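Local coordinates for glycoside hydrolase 15-related protein (Kribbella flavida, PDB 5Z3E) that hydrolyses the alpha-1,6-glucosidic linkage at the non-reducing end of isomaltose, releasing beta-D-glucose and D-glucose, at residues A[214-219]-A[232-237]; A[173-178]-A[228-233]. The protein carries 1 engineered substitution. One frame throughout, in Å; residues are numbered along the deposited sequence. Where two conformers were deposited one is given.

Contact 1: A[214-219]-A[232-237]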
# COMPACT_ATOMS: atom_id res chain seq x y z
N GLY A 214 -9.94 -1.62 -4.60
CA GLY A 214 -10.27 -1.40 -3.22
C GLY A 214 -10.78 0.00 -2.96
O GLY A 214 -11.74 0.20 -2.20
N GLY A 215 -10.13 1.00 -3.54
CA GLY A 215 -10.58 2.36 -3.38
C GLY A 215 -11.95 2.62 -3.99
O GLY A 215 -12.78 3.31 -3.39
N LEU A 216 -12.17 2.11 -5.19
CA LEU A 216 -13.44 2.30 -5.87
C LEU A 216 -14.59 1.62 -5.15
O LEU A 216 -15.68 2.18 -5.03
CB LEU A 216 -13.34 1.85 -7.32
CG LEU A 216 -12.42 2.67 -8.21
CD1 LEU A 216 -12.42 2.08 -9.61
CD2 LEU A 216 -12.77 4.14 -8.24
N VAL A 217 -14.38 0.39 -4.67
CA VAL A 217 -15.43 -0.28 -3.91
C VAL A 217 -15.67 0.47 -2.60
O VAL A 217 -16.83 0.59 -2.17
CB VAL A 217 -15.12 -1.77 -3.70
CG1 VAL A 217 -16.10 -2.41 -2.75
CG2 VAL A 217 -15.12 -2.50 -5.03
N ALA A 218 -14.62 0.97 -1.96
CA ALA A 218 -14.81 1.70 -0.72
C ALA A 218 -15.73 2.90 -0.93
O ALA A 218 -16.67 3.10 -0.16
CB ALA A 218 -13.47 2.13 -0.15
N VAL A 219 -15.50 3.71 -1.96
CA VAL A 219 -16.37 4.87 -2.15
C VAL A 219 -17.73 4.48 -2.71
O VAL A 219 -18.74 5.10 -2.35
CB VAL A 219 -15.72 5.99 -3.02
CG1 VAL A 219 -14.52 6.58 -2.31
CG2 VAL A 219 -15.36 5.53 -4.42
N ALA A 232 -22.37 5.11 -8.99
CA ALA A 232 -22.56 3.88 -9.74
C ALA A 232 -21.33 3.52 -10.55
O ALA A 232 -20.95 2.34 -10.66
CB ALA A 232 -23.78 4.02 -10.67
N ALA A 233 -20.72 4.52 -11.17
CA ALA A 233 -19.57 4.29 -12.03
C ALA A 233 -18.46 3.57 -11.29
O ALA A 233 -17.77 2.72 -11.86
CB ALA A 233 -19.08 5.59 -12.62
N THR A 234 -18.24 3.92 -10.01
CA THR A 234 -17.15 3.31 -9.27
C THR A 234 -17.33 1.80 -9.17
O THR A 234 -16.36 1.05 -9.30
CB THR A 234 -16.94 3.95 -7.91
OG1 THR A 234 -18.06 3.78 -7.05
CG2 THR A 234 -16.54 5.41 -8.05
N LEU A 235 -18.55 1.33 -8.91
CA LEU A 235 -18.77 -0.11 -8.81
C LEU A 235 -18.73 -0.79 -10.17
O LEU A 235 -18.31 -1.96 -10.27
CB LEU A 235 -20.04 -0.45 -8.05
CG LEU A 235 -20.06 0.02 -6.60
CD1 LEU A 235 -21.23 -0.59 -5.87
CD2 LEU A 235 -18.74 -0.31 -5.86
N GLN A 236 -19.16 -0.11 -11.23
CA GLN A 236 -19.09 -0.69 -12.56
C GLN A 236 -17.63 -0.86 -12.99
O GLN A 236 -17.26 -1.89 -13.54
CB GLN A 236 -19.89 0.12 -13.55
CG GLN A 236 -20.20 -0.70 -14.81
CD GLN A 236 -21.29 -1.76 -14.59
OE1 GLN A 236 -22.37 -1.43 -14.12
NE2 GLN A 236 -21.04 -3.01 -14.88
N VAL A 237 -16.79 0.15 -12.73
CA VAL A 237 -15.37 0.05 -13.06
C VAL A 237 -14.71 -1.01 -12.18
O VAL A 237 -13.89 -1.79 -12.67
CB VAL A 237 -14.67 1.41 -13.00
CG1 VAL A 237 -13.16 1.25 -13.00
CG2 VAL A 237 -15.13 2.26 -14.15
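Leu216, Val217 and Val219 meet Thr234, Leu235 and Val237 with no ring, amide or charged plane among their side chains, so the flat groups here are peptide units alone. The carbonyl oxygen of Leu216 is flanked by Thr234 and by the CD2 methyl of Leu235; it lies 3.5 Å from Thr234 OG1, but the pair is not hydrogen-bonded. On the partner helix, Thr234 O lies 3.7 Å from Leu216 CB. The axes of segments 214-219 and 232-237 approach to 8.2 Å and run roughly antiparallel, their N-to-C directions 143° apart, and Leu216 stands opposite Thr234 in the backbone register. The branches of Leu216 divide the work: CD1 touches Val237 CG1 at 3.6 Å, whereas CD2 meets Thr234 CG2 at 4.0 Å. This Thr234 methyl also meets Val219 CG2 at 3.8 Å, the two side chains set almost square to each other. The partly exposed Leu235 sends CD2 to Val217 CA, 3.8 Å away. With chi1 of 64°, Thr234 OG1 sits between its own backbone N and carbonyl carbon and hydrogen-bonds to Ser231 O one turn back. Val182 and Leu186 of helix 175-188 cover Thr234 and Val237, respectively. The contact is therefore mainly apolar: methyl groups supply most of the side-chain touches, while the hydroxyl of Thr234 is bonded within its own helix.

Contact 2: A[173-178]-A[228-233]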
# COMPACT_ATOMS: atom_id res chain seq x y z
N ARG A 173 -15.46 16.53 4.81
CA ARG A 173 -14.17 17.14 5.12
C ARG A 173 -13.13 16.92 4.03
O ARG A 173 -12.29 17.80 3.82
CB ARG A 173 -13.68 16.56 6.46
CG ARG A 173 -12.27 16.97 6.90
CD ARG A 173 -12.03 16.55 8.32
NE ARG A 173 -10.65 16.79 8.72
CZ ARG A 173 -10.13 16.40 9.88
NH1 ARG A 173 -10.90 15.80 10.77
NH2 ARG A 173 -8.85 16.60 10.16
N TRP A 174 -13.18 15.76 3.37
CA TRP A 174 -12.17 15.36 2.40
C TRP A 174 -12.76 15.10 1.01
O TRP A 174 -12.07 14.63 0.11
CB TRP A 174 -11.44 14.10 2.90
CG TRP A 174 -10.76 14.31 4.22
CD1 TRP A 174 -9.76 15.19 4.48
CD2 TRP A 174 -11.02 13.63 5.46
NE1 TRP A 174 -9.37 15.11 5.79
CE2 TRP A 174 -10.13 14.16 6.41
CE3 TRP A 174 -11.92 12.64 5.87
CZ2 TRP A 174 -10.10 13.69 7.73
CZ3 TRP A 174 -11.89 12.22 7.17
CH2 TRP A 174 -10.99 12.74 8.09
N ARG A 175 -14.04 15.42 0.82
CA ARG A 175 -14.77 15.01 -0.37
C ARG A 175 -14.21 15.60 -1.66
O ARG A 175 -14.16 14.90 -2.68
CB ARG A 175 -16.25 15.36 -0.21
CG ARG A 175 -17.09 15.23 -1.47
CD ARG A 175 -17.22 13.79 -1.96
NE ARG A 175 -18.10 13.75 -3.14
CZ ARG A 175 -19.42 13.83 -3.10
NH1 ARG A 175 -20.08 13.73 -1.96
NH2 ARG A 175 -20.10 13.98 -4.24
N ALA A 176 -13.84 16.89 -1.67
CA ALA A 176 -13.40 17.46 -2.93
C ALA A 176 -12.11 16.80 -3.40
O ALA A 176 -11.89 16.65 -4.60
CB ALA A 176 -13.31 18.97 -2.84
N GLY A 177 -11.25 16.37 -2.47
CA GLY A 177 -10.07 15.61 -2.84
C GLY A 177 -10.41 14.19 -3.32
O GLY A 177 -9.85 13.71 -4.30
N ILE A 178 -11.35 13.56 -2.62
CA ILE A 178 -11.90 12.28 -3.09
C ILE A 178 -12.37 12.40 -4.53
O ILE A 178 -12.10 11.51 -5.35
CB ILE A 178 -13.02 11.81 -2.13
CG1 ILE A 178 -12.41 11.35 -0.80
CG2 ILE A 178 -13.87 10.73 -2.78
CD1 ILE A 178 -13.42 11.13 0.31
N ALA A 228 -23.08 10.85 -4.68
CA ALA A 228 -22.01 11.37 -5.52
C ALA A 228 -22.31 11.05 -6.97
O ALA A 228 -22.82 9.98 -7.29
CB ALA A 228 -20.69 10.75 -5.12
N PRO A 229 -21.95 11.95 -7.89
CA PRO A 229 -22.27 11.70 -9.30
C PRO A 229 -21.63 10.45 -9.87
O PRO A 229 -22.15 9.85 -10.81
CB PRO A 229 -21.77 12.97 -10.03
CG PRO A 229 -21.03 13.66 -9.06
CD PRO A 229 -21.36 13.28 -7.69
N TRP A 230 -20.50 10.06 -9.31
CA TRP A 230 -19.72 8.91 -9.74
C TRP A 230 -20.07 7.63 -8.98
O TRP A 230 -19.41 6.60 -9.20
CB TRP A 230 -18.22 9.23 -9.61
CG TRP A 230 -17.82 9.95 -8.35
CD1 TRP A 230 -17.40 11.24 -8.27
CD2 TRP A 230 -17.81 9.45 -7.00
NE1 TRP A 230 -17.09 11.57 -6.99
CE2 TRP A 230 -17.33 10.50 -6.18
CE3 TRP A 230 -18.11 8.23 -6.40
CZ2 TRP A 230 -17.18 10.36 -4.81
CZ3 TRP A 230 -17.97 8.10 -5.04
CH2 TRP A 230 -17.50 9.17 -4.26
N SER A 231 -21.08 7.64 -8.11
CA SER A 231 -21.35 6.50 -7.26
C SER A 231 -21.45 5.18 -8.04
O SER A 231 -20.74 4.22 -7.76
CB SER A 231 -22.61 6.74 -6.44
OG SER A 231 -22.94 5.62 -5.67
N ALA A 232 -22.37 5.11 -8.99
CA ALA A 232 -22.56 3.88 -9.74
C ALA A 232 -21.33 3.52 -10.55
O ALA A 232 -20.95 2.34 -10.66
CB ALA A 232 -23.78 4.02 -10.67
N ALA A 233 -20.72 4.52 -11.17
CA ALA A 233 -19.57 4.29 -12.03
C ALA A 233 -18.46 3.57 -11.29
O ALA A 233 -17.77 2.72 -11.86
CB ALA A 233 -19.08 5.59 -12.62
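Arg175 and Ile178 pack against Ala228, Pro229 and Trp230, the first three residues of a turn that ends at Ser231, and carbon surfaces make the apolar part of the contact. Ile178 CG2 reaches Trp230 CZ2 at 3.9 Å, Ile178 lying nearly perpendicular to the Trp230 side chain. Ala228 CB has two flat neighbours: it lies 3.4 Å above the plane of the Trp230 ring, over its centre, and it also lies over one face of the Arg175 guanidinium, 3.4 Å from NH2. Pro229 CD lies at the guanidinium edge, near its plane, 3.7 Å from Arg175 NH2. The guanidinium and indole planes are 74° apart, which excludes a parallel stack; Arg175 NE comes to Trp230 CZ2 obliquely. A bend at chi2 (67°) in the Arg175 chain helps to bring the guanidinium to the turn. The charged and polar ends find their partner in Asp179, on the same helix as Arg175: its OD1 forms a salt bridge with Arg175 NE and accepts a hydrogen bond from Trp230 NE1. One carboxylate oxygen thus ties both side chains and probably fixes their relative placement. Ser231 N bonds to Ala228 O at 3.0 Å, closing the turn, and Ile178 N bonds to the carbonyl of Trp174, the N-cap residue of helix 175-188. The arrangement is a type I beta turn leading into helix 231-248, against the first turn of helix 175-188, within the (alpha/alpha)6 barrel characteristic of family 15 glycoside hydrolases.

Contacts 1 and 2 lie with their centres about 10 Å apart and end on the same part of the chain, sharing Ala232 and Ala233 at the start of helix 231-248. Val219 connects them: its CB lies 3.7 Å from Trp230 CZ3, and its CG1 is 4.2 Å from Ile178 CG2. Helices 175-188, 206-220 and 231-248, consecutive along the chain, thereby share one apolar layer, with Val182 touching Val219, Thr234 and Trp230. Both contacts lie away from the catalytic centre. The predicted proton acceptor Asp195 and the inferred proton donor Glu198 nevertheless belong to the segment connecting helices 175-188 and 206-220; the engineered Ala355, at the position inferred to carry the other proton acceptor, lies much later in the sequence.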